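Local coordinates for hypothetical protein (Pyrococcus furiosus, PDB 2FZF), which is of unknown function but belongs to the rubrerythrin family, whose four-helix bundles typically house a pair of metal ions, at the interface of chains A and B. Sequence-based numbering; all coordinates share one arbitrary frame. Chains: chain A/B, hypothetical protein.

The interface of chains A and B. Residues chain A 54, 156-157, 159-160; chain B 138-139, 142, 146.
Helix 134-164 of chain A packs against helix 134-162 of chain B, the same last long helix of the rubrerythrin-family bundle in each copy, and B:Tyr142 is pushed in among A:Leu160, A:Ala156 and A:Glu157. The patch is part of a two-fold interface, so it recurs with the chains exchanged; whether this dimer forms in the cell the structure alone does not show. A:Leu160 lays its CD2 methyl over one face of the B:Tyr142 ring, displaced toward the rim and 3.5 Å from the ring centroid, a CH-pi contact. Its other methyl, CD1, reaches back to the base of the tyrosine, 3.6 Å from CB of B:Tyr142, and also meets CD2 of B:Leu139 at 3.7 Å. On the opposite face sits CG of B:Met146, one helical turn on in the same chain, so the ring is sandwiched. With CG anti to the backbone N (chi1 161°), the ring runs along the helix toward B:Met146. CB of A:Ala156 lies 3.5 Å from CD2 of B:Tyr142, on the B:Met146 side of the plane, while the A:Ala156 carbonyl O faces the ring edge in plane. That same CB touches the sulfur SD of B:Met146 at 3.7 Å. An alanine in place of B:Tyr142 would probably leave the A:Leu160 CD2 methyl without its aromatic face, a gap between that methyl and B:Met146 CG, and CB of A:Ala156 short of a neighbour. Beside the ring, pointing the same way, lies A:Glu157, its carboxylate turned 81° from the aromatic plane. Its OE2 forms a loose salt bridge, 3.5 Å, with the amine NZ of A:Lys54 from helix 51-61, which may steady the carboxylate. Toward the other end, B:Arg138, extended from CG to NE, packs its CD against the backbone O of A:Glu159 at 3.3 Å. The two side chains cross at roughly a right angle, carboxylate and guanidinium planes 12° apart. OE1 of A:Glu159 stays 4.0 Å from NH1 of B:Arg138, so any attraction is probably long-range.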
# COMPACT_ATOMS: atom_id res chain seq x y z
N LYS A 54 9.27 7.12 -2.34
CA LYS A 54 8.03 6.56 -1.80
C LYS A 54 7.09 7.70 -1.49
O LYS A 54 5.94 7.69 -1.91
CB LYS A 54 8.30 5.75 -0.52
CG LYS A 54 8.69 4.27 -0.72
CD LYS A 54 9.80 4.11 -1.78
CE LYS A 54 10.26 2.66 -2.00
NZ LYS A 54 11.04 2.07 -0.87
N ALA A 156 5.79 0.57 6.77
CA ALA A 156 6.97 -0.17 6.38
C ALA A 156 8.13 0.82 6.48
O ALA A 156 9.15 0.56 7.13
CB ALA A 156 6.83 -0.71 4.95
N GLU A 157 7.96 1.97 5.85
CA GLU A 157 8.99 2.99 5.91
C GLU A 157 9.36 3.27 7.37
O GLU A 157 10.52 3.16 7.75
CB GLU A 157 8.51 4.26 5.22
CG GLU A 157 8.49 4.12 3.72
CD GLU A 157 9.76 3.50 3.19
OE1 GLU A 157 10.86 3.87 3.66
OE2 GLU A 157 9.66 2.64 2.29
N GLU A 159 8.95 1.52 9.87
CA GLU A 159 9.55 0.30 10.40
C GLU A 159 11.06 0.23 10.10
O GLU A 159 11.86 -0.06 10.98
CB GLU A 159 8.83 -0.91 9.77
CG GLU A 159 8.81 -2.20 10.59
CD GLU A 159 8.08 -2.06 11.92
OE1 GLU A 159 8.65 -1.48 12.86
OE2 GLU A 159 6.92 -2.53 12.01
N LEU A 160 11.42 0.51 8.85
CA LEU A 160 12.82 0.48 8.42
C LEU A 160 13.59 1.72 8.85
O LEU A 160 14.82 1.73 8.86
CB LEU A 160 12.88 0.33 6.89
CG LEU A 160 13.63 -0.89 6.36
CD1 LEU A 160 13.33 -2.13 7.21
CD2 LEU A 160 13.23 -1.13 4.90
N ARG B 138 12.40 -6.26 12.19
CA ARG B 138 11.86 -5.08 11.50
C ARG B 138 11.80 -5.36 10.01
O ARG B 138 10.80 -5.07 9.35
CB ARG B 138 12.75 -3.84 11.71
CG ARG B 138 12.79 -3.28 13.13
CD ARG B 138 13.52 -1.94 13.13
NE ARG B 138 13.93 -1.47 14.46
CZ ARG B 138 13.11 -1.30 15.50
NH1 ARG B 138 11.81 -1.57 15.39
NH2 ARG B 138 13.59 -0.83 16.64
N LEU B 139 12.89 -5.93 9.49
CA LEU B 139 13.03 -6.28 8.09
C LEU B 139 11.85 -7.14 7.62
O LEU B 139 11.22 -6.85 6.61
CB LEU B 139 14.34 -7.05 7.88
CG LEU B 139 15.35 -6.51 6.87
CD1 LEU B 139 14.82 -6.72 5.44
CD2 LEU B 139 15.62 -5.03 7.16
N TYR B 142 8.86 -5.10 7.71
CA TYR B 142 8.81 -4.22 6.56
C TYR B 142 8.17 -4.97 5.37
O TYR B 142 7.17 -4.52 4.81
CB TYR B 142 10.23 -3.73 6.21
CG TYR B 142 10.38 -3.20 4.80
CD1 TYR B 142 10.79 -4.04 3.76
CD2 TYR B 142 10.04 -1.89 4.48
CE1 TYR B 142 10.85 -3.58 2.44
CE2 TYR B 142 10.10 -1.42 3.17
CZ TYR B 142 10.49 -2.27 2.16
OH TYR B 142 10.51 -1.80 0.87
N MET B 146 4.80 -4.10 3.21
CA MET B 146 4.78 -3.81 1.80
C MET B 146 3.84 -4.78 1.09
O MET B 146 3.04 -4.38 0.24
CB MET B 146 6.19 -3.90 1.24
CG MET B 146 7.09 -2.74 1.68
SD MET B 146 6.38 -1.09 1.33
CE MET B 146 5.96 -1.26 -0.43